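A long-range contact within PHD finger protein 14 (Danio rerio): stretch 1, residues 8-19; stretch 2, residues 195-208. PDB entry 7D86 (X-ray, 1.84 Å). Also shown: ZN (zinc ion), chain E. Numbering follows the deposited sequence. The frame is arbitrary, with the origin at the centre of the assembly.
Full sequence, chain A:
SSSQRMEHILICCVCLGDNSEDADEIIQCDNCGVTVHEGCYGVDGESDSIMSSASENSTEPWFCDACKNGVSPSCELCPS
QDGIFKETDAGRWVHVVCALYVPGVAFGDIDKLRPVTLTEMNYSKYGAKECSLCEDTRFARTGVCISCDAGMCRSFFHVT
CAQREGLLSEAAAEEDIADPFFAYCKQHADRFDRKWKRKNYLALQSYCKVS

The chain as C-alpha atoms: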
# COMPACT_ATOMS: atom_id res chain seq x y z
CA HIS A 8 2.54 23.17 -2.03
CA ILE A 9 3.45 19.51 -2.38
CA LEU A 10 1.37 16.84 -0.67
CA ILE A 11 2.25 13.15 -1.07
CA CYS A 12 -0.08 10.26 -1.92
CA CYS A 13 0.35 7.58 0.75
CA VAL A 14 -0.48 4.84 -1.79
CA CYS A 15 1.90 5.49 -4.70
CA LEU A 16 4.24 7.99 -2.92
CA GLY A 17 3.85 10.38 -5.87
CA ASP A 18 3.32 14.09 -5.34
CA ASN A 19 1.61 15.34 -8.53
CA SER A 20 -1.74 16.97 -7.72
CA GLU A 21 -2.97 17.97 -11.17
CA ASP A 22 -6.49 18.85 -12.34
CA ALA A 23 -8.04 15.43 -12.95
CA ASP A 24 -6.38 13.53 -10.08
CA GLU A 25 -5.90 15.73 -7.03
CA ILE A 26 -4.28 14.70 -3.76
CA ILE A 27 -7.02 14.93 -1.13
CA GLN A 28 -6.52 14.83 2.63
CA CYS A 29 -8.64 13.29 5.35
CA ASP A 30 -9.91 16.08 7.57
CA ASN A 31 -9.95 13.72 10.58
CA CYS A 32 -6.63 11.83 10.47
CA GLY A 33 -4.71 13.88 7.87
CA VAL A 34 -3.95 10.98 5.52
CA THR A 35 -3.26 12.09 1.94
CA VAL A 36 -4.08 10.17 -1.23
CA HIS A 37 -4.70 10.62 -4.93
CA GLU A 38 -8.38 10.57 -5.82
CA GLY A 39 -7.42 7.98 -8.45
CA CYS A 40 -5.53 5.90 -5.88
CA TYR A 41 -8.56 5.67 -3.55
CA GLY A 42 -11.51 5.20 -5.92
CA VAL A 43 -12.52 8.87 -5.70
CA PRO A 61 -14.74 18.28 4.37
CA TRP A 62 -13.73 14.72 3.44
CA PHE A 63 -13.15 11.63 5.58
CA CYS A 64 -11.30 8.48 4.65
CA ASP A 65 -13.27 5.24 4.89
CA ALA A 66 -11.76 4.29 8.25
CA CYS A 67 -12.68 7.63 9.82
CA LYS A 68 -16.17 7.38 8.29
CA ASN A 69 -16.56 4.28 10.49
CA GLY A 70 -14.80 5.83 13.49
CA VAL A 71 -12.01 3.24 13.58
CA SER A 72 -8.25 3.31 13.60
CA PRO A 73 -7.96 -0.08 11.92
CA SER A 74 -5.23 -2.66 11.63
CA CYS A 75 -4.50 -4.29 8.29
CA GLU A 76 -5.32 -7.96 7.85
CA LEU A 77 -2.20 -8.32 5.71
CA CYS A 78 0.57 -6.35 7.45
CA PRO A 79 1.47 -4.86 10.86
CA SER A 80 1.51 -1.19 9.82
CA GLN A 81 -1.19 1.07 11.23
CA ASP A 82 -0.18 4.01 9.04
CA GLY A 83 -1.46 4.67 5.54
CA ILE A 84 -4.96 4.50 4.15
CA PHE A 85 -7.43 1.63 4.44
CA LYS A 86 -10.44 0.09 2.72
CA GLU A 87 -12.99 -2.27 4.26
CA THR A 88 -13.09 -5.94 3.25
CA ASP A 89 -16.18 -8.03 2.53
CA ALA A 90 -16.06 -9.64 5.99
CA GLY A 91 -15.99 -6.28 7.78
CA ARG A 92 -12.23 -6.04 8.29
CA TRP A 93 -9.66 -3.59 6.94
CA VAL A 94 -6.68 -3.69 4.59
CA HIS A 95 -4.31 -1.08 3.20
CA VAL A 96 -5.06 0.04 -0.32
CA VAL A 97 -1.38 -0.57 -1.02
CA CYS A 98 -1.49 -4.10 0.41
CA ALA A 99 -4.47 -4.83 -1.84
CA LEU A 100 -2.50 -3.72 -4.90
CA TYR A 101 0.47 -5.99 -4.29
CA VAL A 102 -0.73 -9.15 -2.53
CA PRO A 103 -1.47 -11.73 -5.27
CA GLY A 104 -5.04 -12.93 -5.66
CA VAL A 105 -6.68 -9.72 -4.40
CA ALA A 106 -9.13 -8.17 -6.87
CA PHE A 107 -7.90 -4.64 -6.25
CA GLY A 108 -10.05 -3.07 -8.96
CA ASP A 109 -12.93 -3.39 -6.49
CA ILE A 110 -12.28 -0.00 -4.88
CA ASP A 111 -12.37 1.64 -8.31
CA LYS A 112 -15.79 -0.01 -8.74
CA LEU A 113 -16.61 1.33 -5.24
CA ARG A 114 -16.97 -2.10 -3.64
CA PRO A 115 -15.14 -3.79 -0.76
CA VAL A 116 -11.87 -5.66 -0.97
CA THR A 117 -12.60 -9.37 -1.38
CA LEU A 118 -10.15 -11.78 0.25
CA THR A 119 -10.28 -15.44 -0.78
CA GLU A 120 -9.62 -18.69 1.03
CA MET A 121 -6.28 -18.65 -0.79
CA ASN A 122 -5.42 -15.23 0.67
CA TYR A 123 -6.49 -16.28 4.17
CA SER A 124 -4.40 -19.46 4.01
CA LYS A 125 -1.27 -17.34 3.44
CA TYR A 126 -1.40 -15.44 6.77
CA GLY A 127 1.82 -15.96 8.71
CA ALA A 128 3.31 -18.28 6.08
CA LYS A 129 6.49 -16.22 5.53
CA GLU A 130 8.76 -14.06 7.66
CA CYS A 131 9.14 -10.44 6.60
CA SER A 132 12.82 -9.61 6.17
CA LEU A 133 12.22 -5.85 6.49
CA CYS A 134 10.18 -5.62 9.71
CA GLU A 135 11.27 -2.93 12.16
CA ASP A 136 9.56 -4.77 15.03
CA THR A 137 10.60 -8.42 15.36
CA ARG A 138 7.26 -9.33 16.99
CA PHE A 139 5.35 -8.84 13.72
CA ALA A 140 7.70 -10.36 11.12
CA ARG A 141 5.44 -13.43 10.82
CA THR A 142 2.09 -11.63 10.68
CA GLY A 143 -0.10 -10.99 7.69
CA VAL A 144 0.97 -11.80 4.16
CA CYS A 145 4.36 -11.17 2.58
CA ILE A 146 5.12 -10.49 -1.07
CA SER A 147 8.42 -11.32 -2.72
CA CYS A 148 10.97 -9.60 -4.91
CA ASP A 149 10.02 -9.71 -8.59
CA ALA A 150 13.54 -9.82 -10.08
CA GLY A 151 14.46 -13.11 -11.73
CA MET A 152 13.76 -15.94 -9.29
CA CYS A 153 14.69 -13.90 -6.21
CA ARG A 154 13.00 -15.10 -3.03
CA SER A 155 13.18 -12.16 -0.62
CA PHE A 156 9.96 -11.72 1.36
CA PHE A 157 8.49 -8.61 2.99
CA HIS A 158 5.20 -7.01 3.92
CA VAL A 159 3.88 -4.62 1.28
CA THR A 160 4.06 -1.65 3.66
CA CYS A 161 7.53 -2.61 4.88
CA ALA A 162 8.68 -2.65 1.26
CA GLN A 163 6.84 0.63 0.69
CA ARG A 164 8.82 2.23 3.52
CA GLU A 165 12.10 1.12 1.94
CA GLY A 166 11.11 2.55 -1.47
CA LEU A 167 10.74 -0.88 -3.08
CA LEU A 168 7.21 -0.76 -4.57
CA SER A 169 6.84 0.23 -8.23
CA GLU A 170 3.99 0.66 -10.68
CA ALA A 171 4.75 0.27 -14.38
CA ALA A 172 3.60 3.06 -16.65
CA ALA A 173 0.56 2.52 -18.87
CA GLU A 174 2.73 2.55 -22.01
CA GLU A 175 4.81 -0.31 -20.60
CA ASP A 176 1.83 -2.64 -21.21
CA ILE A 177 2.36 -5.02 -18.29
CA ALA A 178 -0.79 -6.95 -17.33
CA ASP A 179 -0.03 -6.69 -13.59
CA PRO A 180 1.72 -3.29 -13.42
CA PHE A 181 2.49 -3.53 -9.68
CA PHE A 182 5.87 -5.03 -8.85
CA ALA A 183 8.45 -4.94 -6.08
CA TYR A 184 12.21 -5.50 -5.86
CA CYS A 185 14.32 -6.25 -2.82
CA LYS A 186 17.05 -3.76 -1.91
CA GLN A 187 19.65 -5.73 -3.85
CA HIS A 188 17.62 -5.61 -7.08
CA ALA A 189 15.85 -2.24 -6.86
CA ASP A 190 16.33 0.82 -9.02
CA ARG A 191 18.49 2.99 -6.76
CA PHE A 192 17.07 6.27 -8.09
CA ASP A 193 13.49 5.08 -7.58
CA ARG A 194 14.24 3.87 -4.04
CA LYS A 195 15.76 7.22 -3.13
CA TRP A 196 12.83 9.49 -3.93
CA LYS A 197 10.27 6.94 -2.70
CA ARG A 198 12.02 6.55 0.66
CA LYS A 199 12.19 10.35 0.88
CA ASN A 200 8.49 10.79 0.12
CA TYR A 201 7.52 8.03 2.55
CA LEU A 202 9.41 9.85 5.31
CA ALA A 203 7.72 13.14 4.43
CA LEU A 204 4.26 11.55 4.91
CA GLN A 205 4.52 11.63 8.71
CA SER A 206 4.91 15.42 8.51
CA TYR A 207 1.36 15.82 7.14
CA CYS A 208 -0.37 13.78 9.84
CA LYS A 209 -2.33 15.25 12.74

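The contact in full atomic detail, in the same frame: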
# COMPACT_ATOMS: atom_id res chain seq x y z
N HIS A 8 2.57 24.02 -3.21
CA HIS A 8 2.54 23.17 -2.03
C HIS A 8 2.37 21.71 -2.41
O HIS A 8 1.44 21.34 -3.13
CB HIS A 8 1.42 23.62 -1.09
CG HIS A 8 1.80 24.77 -0.21
ND1 HIS A 8 2.34 24.60 1.04
CD2 HIS A 8 1.74 26.11 -0.41
CE1 HIS A 8 2.59 25.78 1.58
NE2 HIS A 8 2.24 26.71 0.72
N ILE A 9 3.26 20.87 -1.90
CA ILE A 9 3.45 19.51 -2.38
C ILE A 9 2.99 18.55 -1.28
O ILE A 9 3.70 18.33 -0.29
CB ILE A 9 4.91 19.25 -2.77
CG1 ILE A 9 5.33 20.20 -3.90
CG2 ILE A 9 5.11 17.81 -3.19
CD1 ILE A 9 4.46 20.08 -5.14
N LEU A 10 1.81 17.97 -1.46
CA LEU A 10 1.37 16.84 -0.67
C LEU A 10 1.81 15.54 -1.34
O LEU A 10 2.15 15.51 -2.53
CB LEU A 10 -0.15 16.85 -0.48
CG LEU A 10 -0.79 18.00 0.32
CD1 LEU A 10 -2.30 17.87 0.34
CD2 LEU A 10 -0.25 18.04 1.74
N ILE A 11 1.82 14.45 -0.58
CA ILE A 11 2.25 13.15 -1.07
C ILE A 11 1.11 12.15 -0.92
O ILE A 11 0.48 12.08 0.14
CB ILE A 11 3.50 12.65 -0.32
CG1 ILE A 11 4.62 13.67 -0.44
CG2 ILE A 11 3.93 11.26 -0.85
CD1 ILE A 11 5.87 13.33 0.32
N CYS A 12 0.87 11.37 -1.97
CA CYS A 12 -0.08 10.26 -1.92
C CYS A 12 0.53 9.11 -1.13
O CYS A 12 1.61 8.63 -1.47
CB CYS A 12 -0.44 9.81 -3.33
SG CYS A 12 -1.50 8.35 -3.30
N CYS A 13 -0.17 8.65 -0.09
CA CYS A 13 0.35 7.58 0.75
C CYS A 13 0.21 6.21 0.10
O CYS A 13 0.63 5.21 0.70
CB CYS A 13 -0.35 7.59 2.10
SG CYS A 13 -2.03 6.97 2.01
N VAL A 14 -0.36 6.11 -1.09
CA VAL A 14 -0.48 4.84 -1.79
C VAL A 14 0.66 4.64 -2.78
O VAL A 14 1.38 3.64 -2.71
CB VAL A 14 -1.85 4.74 -2.50
CG1 VAL A 14 -1.91 3.49 -3.40
CG2 VAL A 14 -2.98 4.73 -1.46
N CYS A 15 0.86 5.60 -3.69
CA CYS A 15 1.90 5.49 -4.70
C CYS A 15 3.16 6.29 -4.39
O CYS A 15 4.13 6.18 -5.14
CB CYS A 15 1.35 5.93 -6.06
SG CYS A 15 0.94 7.70 -6.14
N LEU A 16 3.15 7.10 -3.32
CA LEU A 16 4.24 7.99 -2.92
C LEU A 16 4.55 9.08 -3.94
O LEU A 16 5.55 9.80 -3.80
CB LEU A 16 5.53 7.22 -2.59
CG LEU A 16 5.40 6.19 -1.47
CD1 LEU A 16 6.74 5.53 -1.17
CD2 LEU A 16 4.78 6.79 -0.19
N GLY A 17 3.71 9.25 -4.97
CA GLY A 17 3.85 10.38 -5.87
C GLY A 17 3.36 11.66 -5.23
O GLY A 17 2.71 11.67 -4.18
N ASP A 18 3.67 12.79 -5.89
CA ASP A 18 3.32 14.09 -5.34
C ASP A 18 2.60 15.00 -6.34
O ASP A 18 2.36 16.17 -6.02
CB ASP A 18 4.57 14.80 -4.81
CG ASP A 18 5.67 14.95 -5.87
OD1 ASP A 18 5.40 15.50 -6.96
OD2 ASP A 18 6.81 14.54 -5.60
N ASN A 19 2.24 14.50 -7.51
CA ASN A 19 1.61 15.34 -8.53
C ASN A 19 0.12 15.46 -8.24
O ASN A 19 -0.60 14.46 -8.23
CB ASN A 19 1.85 14.75 -9.92
CG ASN A 19 1.76 15.80 -11.01
OD1 ASN A 19 1.80 17.00 -10.74
ND2 ASN A 19 1.64 15.35 -12.26
N LYS A 195 15.37 6.02 -3.84
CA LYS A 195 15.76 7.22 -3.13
C LYS A 195 14.59 8.19 -2.98
O LYS A 195 14.30 8.67 -1.87
CB LYS A 195 16.95 7.87 -3.84
CG LYS A 195 18.29 7.45 -3.24
CD LYS A 195 19.45 8.23 -3.82
CE LYS A 195 19.79 7.72 -5.21
NZ LYS A 195 21.27 7.76 -5.48
N TRP A 196 13.90 8.51 -4.07
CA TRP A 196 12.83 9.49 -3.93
C TRP A 196 11.59 8.88 -3.28
O TRP A 196 10.84 9.59 -2.61
CB TRP A 196 12.48 10.14 -5.28
CG TRP A 196 11.85 9.25 -6.31
CD1 TRP A 196 12.46 8.66 -7.38
CD2 TRP A 196 10.46 8.89 -6.40
NE1 TRP A 196 11.55 7.95 -8.12
CE2 TRP A 196 10.31 8.07 -7.53
CE3 TRP A 196 9.33 9.17 -5.62
CZ2 TRP A 196 9.09 7.53 -7.91
CZ3 TRP A 196 8.12 8.64 -5.99
CH2 TRP A 196 8.00 7.82 -7.13
N LYS A 197 11.39 7.56 -3.40
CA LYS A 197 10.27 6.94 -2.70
C LYS A 197 10.51 6.90 -1.20
O LYS A 197 9.60 7.17 -0.41
CB LYS A 197 10.00 5.53 -3.24
CG LYS A 197 9.44 5.53 -4.64
CD LYS A 197 9.52 4.12 -5.24
CE LYS A 197 8.94 4.11 -6.64
NZ LYS A 197 9.20 2.82 -7.34
N ARG A 198 11.72 6.53 -0.77
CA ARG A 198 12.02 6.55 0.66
C ARG A 198 11.87 7.96 1.21
O ARG A 198 11.35 8.15 2.32
CB ARG A 198 13.43 6.03 0.92
CG ARG A 198 13.60 4.55 0.70
CD ARG A 198 15.04 4.11 0.93
NE ARG A 198 15.40 4.13 2.35
CZ ARG A 198 16.64 3.98 2.80
NH1 ARG A 198 17.64 3.82 1.96
NH2 ARG A 198 16.88 4.01 4.11
N LYS A 199 12.31 8.96 0.45
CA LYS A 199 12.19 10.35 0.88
C LYS A 199 10.73 10.75 1.03
O LYS A 199 10.33 11.37 2.03
CB LYS A 199 12.92 11.26 -0.10
CG LYS A 199 12.78 12.74 0.22
CD LYS A 199 13.55 13.61 -0.76
CE LYS A 199 13.37 15.09 -0.45
NZ LYS A 199 13.95 15.48 0.87
N ASN A 200 9.89 10.40 0.05
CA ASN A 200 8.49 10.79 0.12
C ASN A 200 7.74 10.02 1.20
O ASN A 200 6.85 10.58 1.84
CB ASN A 200 7.81 10.59 -1.24
CG ASN A 200 8.13 11.70 -2.21
OD1 ASN A 200 8.93 12.58 -1.92
ND2 ASN A 200 7.51 11.66 -3.38
N TYR A 201 8.10 8.76 1.43
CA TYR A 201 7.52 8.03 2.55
C TYR A 201 7.81 8.74 3.87
O TYR A 201 6.91 8.92 4.70
CB TYR A 201 8.04 6.60 2.59
CG TYR A 201 7.37 5.76 3.64
CD1 TYR A 201 6.21 5.05 3.35
CD2 TYR A 201 7.87 5.68 4.93
CE1 TYR A 201 5.58 4.27 4.31
CE2 TYR A 201 7.25 4.91 5.90
CZ TYR A 201 6.11 4.21 5.59
OH TYR A 201 5.49 3.45 6.55
N LEU A 202 9.06 9.16 4.08
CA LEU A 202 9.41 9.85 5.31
C LEU A 202 8.64 11.15 5.46
O LEU A 202 8.23 11.52 6.57
CB LEU A 202 10.91 10.12 5.36
CG LEU A 202 11.74 8.85 5.56
CD1 LEU A 202 13.22 9.11 5.28
CD2 LEU A 202 11.55 8.32 6.98
N ALA A 203 8.42 11.87 4.36
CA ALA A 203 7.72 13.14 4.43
C ALA A 203 6.24 12.97 4.77
O ALA A 203 5.60 13.95 5.19
CB ALA A 203 7.88 13.90 3.12
N LEU A 204 5.68 11.76 4.63
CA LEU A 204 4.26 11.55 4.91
C LEU A 204 3.92 11.83 6.36
O LEU A 204 2.86 12.39 6.66
CB LEU A 204 3.85 10.12 4.56
CG LEU A 204 3.48 9.79 3.11
CD1 LEU A 204 3.13 8.32 3.01
CD2 LEU A 204 2.33 10.67 2.65
N GLN A 205 4.79 11.40 7.29
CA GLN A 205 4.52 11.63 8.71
C GLN A 205 4.38 13.11 9.04
O GLN A 205 3.69 13.45 10.01
CB GLN A 205 5.63 11.01 9.56
CG GLN A 205 5.60 9.48 9.62
CD GLN A 205 6.19 8.82 8.39
OE1 GLN A 205 7.16 9.31 7.82
NE2 GLN A 205 5.61 7.70 7.98
N SER A 206 4.98 13.99 8.24
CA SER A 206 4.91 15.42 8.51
C SER A 206 3.51 15.98 8.30
O SER A 206 3.15 16.99 8.91
CB SER A 206 5.91 16.17 7.63
OG SER A 206 7.22 15.68 7.80
N TYR A 207 2.70 15.34 7.46
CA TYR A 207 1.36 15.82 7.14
C TYR A 207 0.29 15.27 8.06
O TYR A 207 -0.88 15.66 7.94
CB TYR A 207 1.00 15.48 5.69
CG TYR A 207 1.96 16.04 4.67
CD1 TYR A 207 2.85 15.21 3.99
CD2 TYR A 207 1.98 17.39 4.38
CE1 TYR A 207 3.72 15.72 3.05
CE2 TYR A 207 2.85 17.91 3.44
CZ TYR A 207 3.72 17.07 2.78
OH TYR A 207 4.60 17.58 1.85
N CYS A 208 0.64 14.38 8.98
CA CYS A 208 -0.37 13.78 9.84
C CYS A 208 -0.71 14.72 10.99
O CYS A 208 0.00 15.68 11.29
CB CYS A 208 0.12 12.44 10.38
SG CYS A 208 0.26 11.16 9.11
ZN ZN E . -1.28 7.96 -5.60

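Small zinc-binding modules have little room for a hydrophobic core of their own, and a metal-binding loop can gain apolar contacts by packing against a helix from a distant part of the chain. PHD finger protein 14 offers a compact example. Residues 8-19, which contain no regular helix or strand, pack against a helix that begins before K195 and against the turns that follow it, with touching residues at least 180 positions apart in sequence. The contact buries 595 Å², counting both sides, and most of its side-chain contacts are between apolar groups.

Walking along the loop, H8 makes no contact, and the interface opens at I9 through its backbone rather than its side chain, whose end leads away. I9 O lies 2.4 Å from Y207 OH, a very short approach that brings the tip of the tyrosine up to the main chain. The same aromatic ring serves the next residue: L10 starts out sideways, but its m,t side chain brings CD2 to within 3.5 Å of Y207 CD2. Tyrosine suits this position because its long side chain can offer ring carbons to aliphatic neighbours while its hydroxyl reaches a backbone carbonyl.

I11 is one of the two main anchors. It points toward the helix, and its m,t conformation extends CD1 to 3.5 Å from A203 CB and 3.3 Å from N200 O. The A203 methyl packs directly against it. Nearer the backbone, I11 CB lies 3.8 Å from L204 CD2, and I11 CG1 is 4.1 Å from Y207 CE1, so one branched residue touches successive turns of the opposing segment.

The CA-to-CB bond of C12 points away from stretch 2, and C12 SG binds the zinc ion at 2.3 Å, as does C15 SG, with two further ligands elsewhere in the structure. C12 SG also accepts a hydrogen bond from V14 N (3.3 Å), and C15 SG accepts one from G17 N (3.4 Å), so the metal ligands help to shape the loop that presents its hydrophobic residues. Between these ligands, C13 places CB 3.7 Å from L204 CD1, its side chain lying buried beside the leucine.

L16 is the second anchor and the residue of stretch 1 most extensively covered by stretch 2, with 108 Å² of its surface buried. Its backbone takes a positive phi of 63°, and its side chain points toward the helix. L16 CD1 lies 3.4 Å from K197 O and 4.1 Å from Y201 CB, while L16 CD2 sits 3.9 Å from L204 CD1. The leucine carbonyl provides the polar counterpart: N200 ND2 donates a nearly linear hydrogen bond to L16 O (2.7 Å, 171°). An asparagine amide is well suited to this task, since its NH2 group can donate to a loop carbonyl. W196 comes alongside, its CZ3 3.6 Å from L16 O, which lies at the ring edge. Beyond G17, D18 brings OD2 to 3.7 Å from N200 ND2, and by N19 the loop is out of reach.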